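Local coordinates for HmuY protein (Prevotella intermedia, PDB 6R2H) that probably binds heme as a hemophore-like protein of the HmuY family, taking part in heme acquisition by the bacterium, at residues T80-L86 with A101-D107; K36-Y42 with E122-V128. All coordinates share one frame; numbering follows the deposited sequence.

Interaction 1. Residues T80-L86 with A101-D107; sequences TNNGEVL and AGNYVAD
Tyr104 packs its ring face against Leu86; Tyr104 CB lies 3.7 Å from Glu84 CB. With CG beside its own backbone N (chi1 -77°), the ring turns in so that CD2 comes edge-on to the Glu84 carbonyl, 3.6 Å from Glu84 O, and Leu86 CB sits over the ring centre, only 8° off the normal, in a CH-pi contact. Farther out, CE1 and CZ meet Leu86 CD2, and OH is held by the carbonyl of Pro100. The other branch of Leu86 reaches the backbone, CD1 lying 3.4 Å from Asn103 O. Next to this pair, Val85 and Val105 exchange two backbone bonds, Val85 N to Val105 O and Val105 N to Val85 O. At the far end the Asp107 carboxylate grips Thr80 twice: OD2 takes the Thr80 backbone N-H at 2.8 Å, nearly straight on its syn lone pair, while OD1 receives Thr80 OG1 at 2.9 Å from above the carboxylate plane. Asn133 also bonds OD1. The arrangement is a brief antiparallel pairing, firm at the hydrogen-bonded pair Val85-Val105, where 83-87 meets the start of 105-115 in the large antiparallel sheet of the HmuY-type beta fold.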
loop_
_atom_site.group_PDB
_atom_site.type_symbol
_atom_site.label_atom_id
_atom_site.label_comp_id
_atom_site.label_asym_id
_atom_site.label_seq_id
_atom_site.Cartn_x
_atom_site.Cartn_y
_atom_site.Cartn_z
ATOM N N THR A 80 -4.678 -0.760 -5.083
ATOM C CA THR A 80 -5.416 -1.943 -5.495
ATOM C C THR A 80 -5.464 -1.987 -7.018
ATOM O O THR A 80 -5.342 -0.961 -7.693
ATOM C CB THR A 80 -6.826 -1.994 -4.884
ATOM O OG1 THR A 80 -7.614 -1.016 -5.569
ATOM C CG2 THR A 80 -6.862 -1.715 -3.395
ATOM N N ASN A 81 -5.620 -3.208 -7.538
ATOM C CA ASN A 81 -5.831 -3.447 -8.951
ATOM C C ASN A 81 -7.332 -3.395 -9.224
ATOM O O ASN A 81 -8.001 -4.428 -9.216
ATOM C CB ASN A 81 -5.231 -4.794 -9.349
ATOM C CG ASN A 81 -5.183 -4.971 -10.847
ATOM O OD1 ASN A 81 -5.683 -4.129 -11.583
ATOM N ND2 ASN A 81 -4.588 -6.054 -11.306
ATOM N N ASN A 82 -7.848 -2.174 -9.420
ATOM C CA ASN A 82 -9.244 -1.934 -9.740
ATOM C C ASN A 82 -10.154 -2.442 -8.605
ATOM O O ASN A 82 -11.121 -3.178 -8.838
ATOM C CB ASN A 82 -9.527 -2.441 -11.156
ATOM C CG ASN A 82 -10.524 -1.611 -11.940
ATOM O OD1 ASN A 82 -10.914 -0.514 -11.533
ATOM N ND2 ASN A 82 -10.943 -2.131 -13.082
ATOM N N GLY A 83 -9.846 -2.028 -7.367
ATOM C CA GLY A 83 -10.578 -2.461 -6.190
ATOM C C GLY A 83 -11.170 -1.292 -5.397
ATOM O O GLY A 83 -10.760 -0.137 -5.554
ATOM N N GLU A 84 -12.152 -1.622 -4.545
ATOM C CA GLU A 84 -12.767 -0.683 -3.630
ATOM C C GLU A 84 -12.642 -1.251 -2.225
ATOM O O GLU A 84 -12.801 -2.455 -2.047
ATOM C CB GLU A 84 -14.244 -0.523 -3.979
ATOM C CG GLU A 84 -14.490 0.171 -5.301
ATOM C CD GLU A 84 -15.958 0.282 -5.665
ATOM O OE1 GLU A 84 -16.637 -0.776 -5.744
ATOM O OE2 GLU A 84 -16.418 1.430 -5.853
ATOM N N VAL A 85 -12.365 -0.376 -1.248
ATOM C CA VAL A 85 -11.987 -0.809 0.092
ATOM C C VAL A 85 -12.926 -0.169 1.116
ATOM O O VAL A 85 -13.318 0.992 0.971
ATOM C CB VAL A 85 -10.513 -0.476 0.411
ATOM C CG1 VAL A 85 -10.115 -0.865 1.828
ATOM C CG2 VAL A 85 -9.566 -1.098 -0.601
ATOM N N LEU A 86 -13.277 -0.956 2.143
ATOM C CA LEU A 86 -13.994 -0.466 3.303
ATOM C C LEU A 86 -13.320 -1.040 4.541
ATOM O O LEU A 86 -13.227 -2.256 4.672
ATOM C CB LEU A 86 -15.454 -0.929 3.237
ATOM C CG LEU A 86 -16.236 -0.704 4.536
ATOM C CD1 LEU A 86 -16.594 0.770 4.721
ATOM C CD2 LEU A 86 -17.484 -1.577 4.579
ATOM N N ALA A 101 -22.299 -4.396 3.538
ATOM C CA ALA A 101 -22.621 -3.170 2.824
ATOM C C ALA A 101 -21.953 -1.992 3.530
ATOM O O ALA A 101 -21.661 -2.064 4.727
ATOM C CB ALA A 101 -24.115 -2.994 2.714
ATOM N N GLY A 102 -21.697 -0.924 2.766
ATOM C CA GLY A 102 -21.064 0.272 3.301
ATOM C C GLY A 102 -20.429 1.122 2.203
ATOM O O GLY A 102 -20.699 0.915 1.023
ATOM N N ASN A 103 -19.591 2.080 2.610
ATOM C CA ASN A 103 -19.014 3.016 1.661
ATOM C C ASN A 103 -17.607 2.571 1.273
ATOM O O ASN A 103 -16.640 2.801 2.003
ATOM C CB ASN A 103 -19.150 4.462 2.143
ATOM C CG ASN A 103 -20.609 4.828 2.322
ATOM O OD1 ASN A 103 -20.963 5.580 3.228
ATOM N ND2 ASN A 103 -21.473 4.275 1.481
ATOM N N TYR A 104 -17.525 1.919 0.111
ATOM C CA TYR A 104 -16.273 1.387 -0.396
ATOM C C TYR A 104 -15.505 2.498 -1.116
ATOM O O TYR A 104 -16.109 3.299 -1.826
ATOM C CB TYR A 104 -16.576 0.147 -1.238
ATOM C CG TYR A 104 -16.875 -1.076 -0.414
ATOM C CD1 TYR A 104 -18.097 -1.234 0.223
ATOM C CD2 TYR A 104 -15.941 -2.092 -0.276
ATOM C CE1 TYR A 104 -18.377 -2.354 0.992
ATOM C CE2 TYR A 104 -16.208 -3.231 0.468
ATOM C CZ TYR A 104 -17.429 -3.356 1.107
ATOM O OH TYR A 104 -17.685 -4.461 1.855
ATOM N N VAL A 105 -14.176 2.541 -0.926
ATOM C CA VAL A 105 -13.366 3.638 -1.443
ATOM C C VAL A 105 -12.475 3.158 -2.587
ATOM O O VAL A 105 -11.725 2.205 -2.400
ATOM C CB VAL A 105 -12.515 4.286 -0.335
ATOM C CG1 VAL A 105 -11.803 5.523 -0.870
ATOM C CG2 VAL A 105 -13.330 4.607 0.913
ATOM N N ALA A 106 -12.543 3.841 -3.745
ATOM C CA ALA A 106 -11.698 3.553 -4.901
ATOM C C ALA A 106 -10.328 4.219 -4.746
ATOM O O ALA A 106 -10.167 5.120 -3.925
ATOM C CB ALA A 106 -12.378 4.019 -6.171
ATOM N N ASP A 107 -9.348 3.768 -5.542
ATOM C CA ASP A 107 -8.034 4.401 -5.589
ATOM C C ASP A 107 -8.163 5.793 -6.204
ATOM O O ASP A 107 -8.991 6.010 -7.081
ATOM C CB ASP A 107 -7.011 3.557 -6.359
ATOM C CG ASP A 107 -6.663 2.228 -5.707
ATOM O OD1 ASP A 107 -7.456 1.767 -4.859
ATOM O OD2 ASP A 107 -5.619 1.644 -6.087
HETATM O O HOH W 1 -9.538 1.458 -7.056
#

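Interaction 2. Residues K36-Y42 with E122-V128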
loop_
_atom_site.group_PDB
_atom_site.type_symbol
_atom_site.label_atom_id
_atom_site.label_comp_id
_atom_site.label_asym_id
_atom_site.label_seq_id
_atom_site.Cartn_x
_atom_site.Cartn_y
_atom_site.Cartn_z
ATOM N N LYS A 36 7.541 8.754 -13.764
ATOM C CA LYS A 36 8.473 9.862 -13.827
ATOM C C LYS A 36 8.608 10.474 -12.434
ATOM O O LYS A 36 7.653 10.490 -11.649
ATOM C CB LYS A 36 8.085 10.865 -14.917
ATOM C CG LYS A 36 6.827 11.690 -14.679
ATOM C CD LYS A 36 6.624 12.775 -15.722
ATOM C CE LYS A 36 5.187 13.248 -15.841
ATOM N NZ LYS A 36 4.720 13.253 -17.250
ATOM N N ARG A 37 9.826 10.932 -12.124
ATOM C CA ARG A 37 10.103 11.510 -10.818
ATOM C C ARG A 37 10.352 13.011 -10.933
ATOM O O ARG A 37 10.935 13.492 -11.905
ATOM C CB ARG A 37 11.319 10.845 -10.174
ATOM C CG ARG A 37 11.429 9.365 -10.490
ATOM C CD ARG A 37 12.687 8.842 -9.869
ATOM N NE ARG A 37 12.521 7.469 -9.441
ATOM C CZ ARG A 37 13.479 6.815 -8.816
ATOM N NH1 ARG A 37 14.632 7.432 -8.596
ATOM N NH2 ARG A 37 13.293 5.565 -8.420
ATOM N N GLU A 38 9.911 13.731 -9.897
ATOM C CA GLU A 38 10.164 15.149 -9.716
ATOM C C GLU A 38 10.964 15.302 -8.424
ATOM O O GLU A 38 10.533 14.796 -7.383
ATOM C CB GLU A 38 8.809 15.855 -9.628
ATOM C CG GLU A 38 8.828 17.353 -9.888
ATOM C CD GLU A 38 7.439 17.872 -10.213
ATOM O OE1 GLU A 38 6.792 18.475 -9.323
ATOM O OE2 GLU A 38 6.999 17.652 -11.351
ATOM N N PHE A 39 12.144 15.940 -8.511
ATOM C CA PHE A 39 12.865 16.276 -7.297
ATOM C C PHE A 39 12.393 17.642 -6.832
ATOM O O PHE A 39 12.412 18.606 -7.594
ATOM C CB PHE A 39 14.377 16.110 -7.454
ATOM C CG PHE A 39 14.779 14.662 -7.567
ATOM C CD1 PHE A 39 14.772 14.016 -8.801
ATOM C CD2 PHE A 39 15.119 13.931 -6.436
ATOM C CE1 PHE A 39 15.095 12.670 -8.899
ATOM C CE2 PHE A 39 15.460 12.588 -6.539
ATOM C CZ PHE A 39 15.443 11.960 -7.767
ATOM N N ARG A 40 11.927 17.677 -5.580
ATOM C CA ARG A 40 11.276 18.859 -5.048
ATOM C C ARG A 40 12.072 19.362 -3.849
ATOM O O ARG A 40 12.381 18.567 -2.954
ATOM C CB ARG A 40 9.853 18.489 -4.635
ATOM C CG ARG A 40 8.977 18.047 -5.795
ATOM C CD ARG A 40 7.513 17.957 -5.424
ATOM N NE ARG A 40 6.722 17.421 -6.530
ATOM C CZ ARG A 40 5.594 16.726 -6.368
ATOM N NH1 ARG A 40 5.138 16.486 -5.148
ATOM N NH2 ARG A 40 4.935 16.273 -7.422
ATOM N N LYS A 41 12.419 20.662 -3.872
ATOM C CA LYS A 41 13.056 21.316 -2.737
ATOM C C LYS A 41 11.991 22.105 -1.983
ATOM O O LYS A 41 11.294 22.925 -2.585
ATOM C CB LYS A 41 14.178 22.257 -3.186
ATOM C CG LYS A 41 15.113 22.744 -2.084
ATOM C CD LYS A 41 16.120 23.751 -2.599
ATOM C CE LYS A 41 17.197 24.084 -1.589
ATOM N NZ LYS A 41 18.131 22.947 -1.404
ATOM N N TYR A 42 11.883 21.843 -0.671
ATOM C CA TYR A 42 10.819 22.405 0.151
ATOM C C TYR A 42 11.350 23.555 1.008
ATOM O O TYR A 42 12.391 23.414 1.646
ATOM C CB TYR A 42 10.141 21.310 0.982
ATOM C CG TYR A 42 9.353 20.293 0.191
ATOM C CD1 TYR A 42 8.043 20.546 -0.198
ATOM C CD2 TYR A 42 9.904 19.070 -0.155
ATOM C CE1 TYR A 42 7.306 19.625 -0.926
ATOM C CE2 TYR A 42 9.180 18.134 -0.881
ATOM C CZ TYR A 42 7.878 18.412 -1.272
ATOM O OH TYR A 42 7.151 17.498 -1.983
ATOM N N GLU A 122 19.481 18.470 1.989
ATOM C CA GLU A 122 19.069 19.534 1.078
ATOM C C GLU A 122 17.594 19.907 1.224
ATOM O O GLU A 122 17.151 20.902 0.638
ATOM C CB GLU A 122 19.289 19.134 -0.385
ATOM C CG GLU A 122 20.752 19.041 -0.790
ATOM C CD GLU A 122 20.958 18.574 -2.216
ATOM O OE1 GLU A 122 20.597 19.345 -3.130
ATOM O OE2 GLU A 122 21.460 17.438 -2.405
ATOM N N GLY A 123 16.831 19.087 1.957
ATOM C CA GLY A 123 15.384 19.244 2.034
ATOM C C GLY A 123 14.716 18.980 0.682
ATOM O O GLY A 123 13.767 19.669 0.299
ATOM N N VAL A 124 15.254 17.988 -0.043
ATOM C CA VAL A 124 14.760 17.597 -1.356
ATOM C C VAL A 124 14.202 16.176 -1.278
ATOM O O VAL A 124 14.782 15.306 -0.625
ATOM C CB VAL A 124 15.856 17.712 -2.443
ATOM C CG1 VAL A 124 15.475 17.012 -3.747
ATOM C CG2 VAL A 124 16.262 19.156 -2.706
ATOM N N LEU A 125 13.076 15.956 -1.964
ATOM C CA LEU A 125 12.471 14.640 -2.092
ATOM C C LEU A 125 12.161 14.354 -3.558
ATOM O O LEU A 125 11.640 15.233 -4.258
ATOM C CB LEU A 125 11.164 14.618 -1.290
ATOM C CG LEU A 125 11.306 14.593 0.228
ATOM C CD1 LEU A 125 9.974 14.931 0.882
ATOM C CD2 LEU A 125 11.791 13.230 0.705
ATOM N N GLY A 126 12.458 13.111 -3.971
ATOM C CA GLY A 126 11.930 12.535 -5.197
ATOM C C GLY A 126 10.520 11.995 -4.977
ATOM O O GLY A 126 10.308 11.099 -4.160
ATOM N N MET A 127 9.568 12.555 -5.732
ATOM C CA MET A 127 8.150 12.251 -5.631
ATOM C C MET A 127 7.673 11.685 -6.963
ATOM O O MET A 127 8.128 12.142 -8.011
ATOM C CB MET A 127 7.386 13.559 -5.413
ATOM C CG MET A 127 7.773 14.289 -4.143
ATOM S SD MET A 127 6.973 13.550 -2.704
ATOM C CE MET A 127 8.391 12.696 -2.023
ATOM N N VAL A 128 6.713 10.750 -6.928
ATOM C CA VAL A 128 6.082 10.262 -8.151
ATOM C C VAL A 128 4.566 10.322 -7.976
ATOM O O VAL A 128 4.038 9.921 -6.935
ATOM C CB VAL A 128 6.567 8.843 -8.518
ATOM C CG1 VAL A 128 5.830 8.236 -9.700
ATOM C CG2 VAL A 128 8.058 8.817 -8.772
#
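Met127 lies across the flat guanidinium of Arg40, its CB 3.7 Å above the centre of the plane and its CG 3.6 Å from Arg40 NH1. Arg40 reaches this place with an extended chain from CG to NE, and its charged end has two carboxylate partners: Glu38 OE1 on its own strand, 3.0 Å from Arg40 NE and met from above the carboxylate plane, and Asp111 of strand 105-115 at NH1. These two carboxylates probably balance its charge and limit rotation of the guanidinium. Tyr42 extends the same face. Its CE2 touches Leu125 CD1 at 3.7 Å, the two side chains crossing at about a right angle, and its OH comes within 3.9 Å of Met127 CG. The face bearing Phe39 is packed differently. Gly126 CA approaches the Phe39 ring obliquely, 4.1 Å from its centroid, in an off-centre CH-pi contact, and lies 3.7 Å from Phe39 CD2. Phe39 CB also meets Val124 CG1. Lys41 CB and CG run past Val124 CG2, and the bend at chi4 (71°) brings NZ to the Glu122 carbonyl, on a lone pair, at 3.1 Å. Paired backbone bonds join Glu38 to Met127 and Arg40 to Leu125, and Tyr42 N adds a single bond to Gly123 O. Strand 37-42 thus runs antiparallel between 124-132 and the outermost strand 50-56, Val113 and Val114 of strand 105-115 touch Met127 and Val128, and Gly123, with positive phi, turns the chain out of short helix 119-122.

In the fold
Both contacts reach the same large antiparallel sheet; the Thr80-Asp107 bonds of interaction 1 also tie in the end of strand 77-80, at the edge of the smaller sheet. Interaction 1 joins 83-87 to 105-115 and interaction 2 joins 124-132 to 37-42, so the two pairings flank that of 105-115 with 124-132. Each uses the start of its long strand, and because these run antiparallel the contacts lie toward opposite ends of the pair, centres 29 Å and nearest atoms about 13 Å apart. Along the chain, interaction 1 is nested within the loop that interaction 2 closes. The structure is the heme-free form, and neither contact includes a bound ligand.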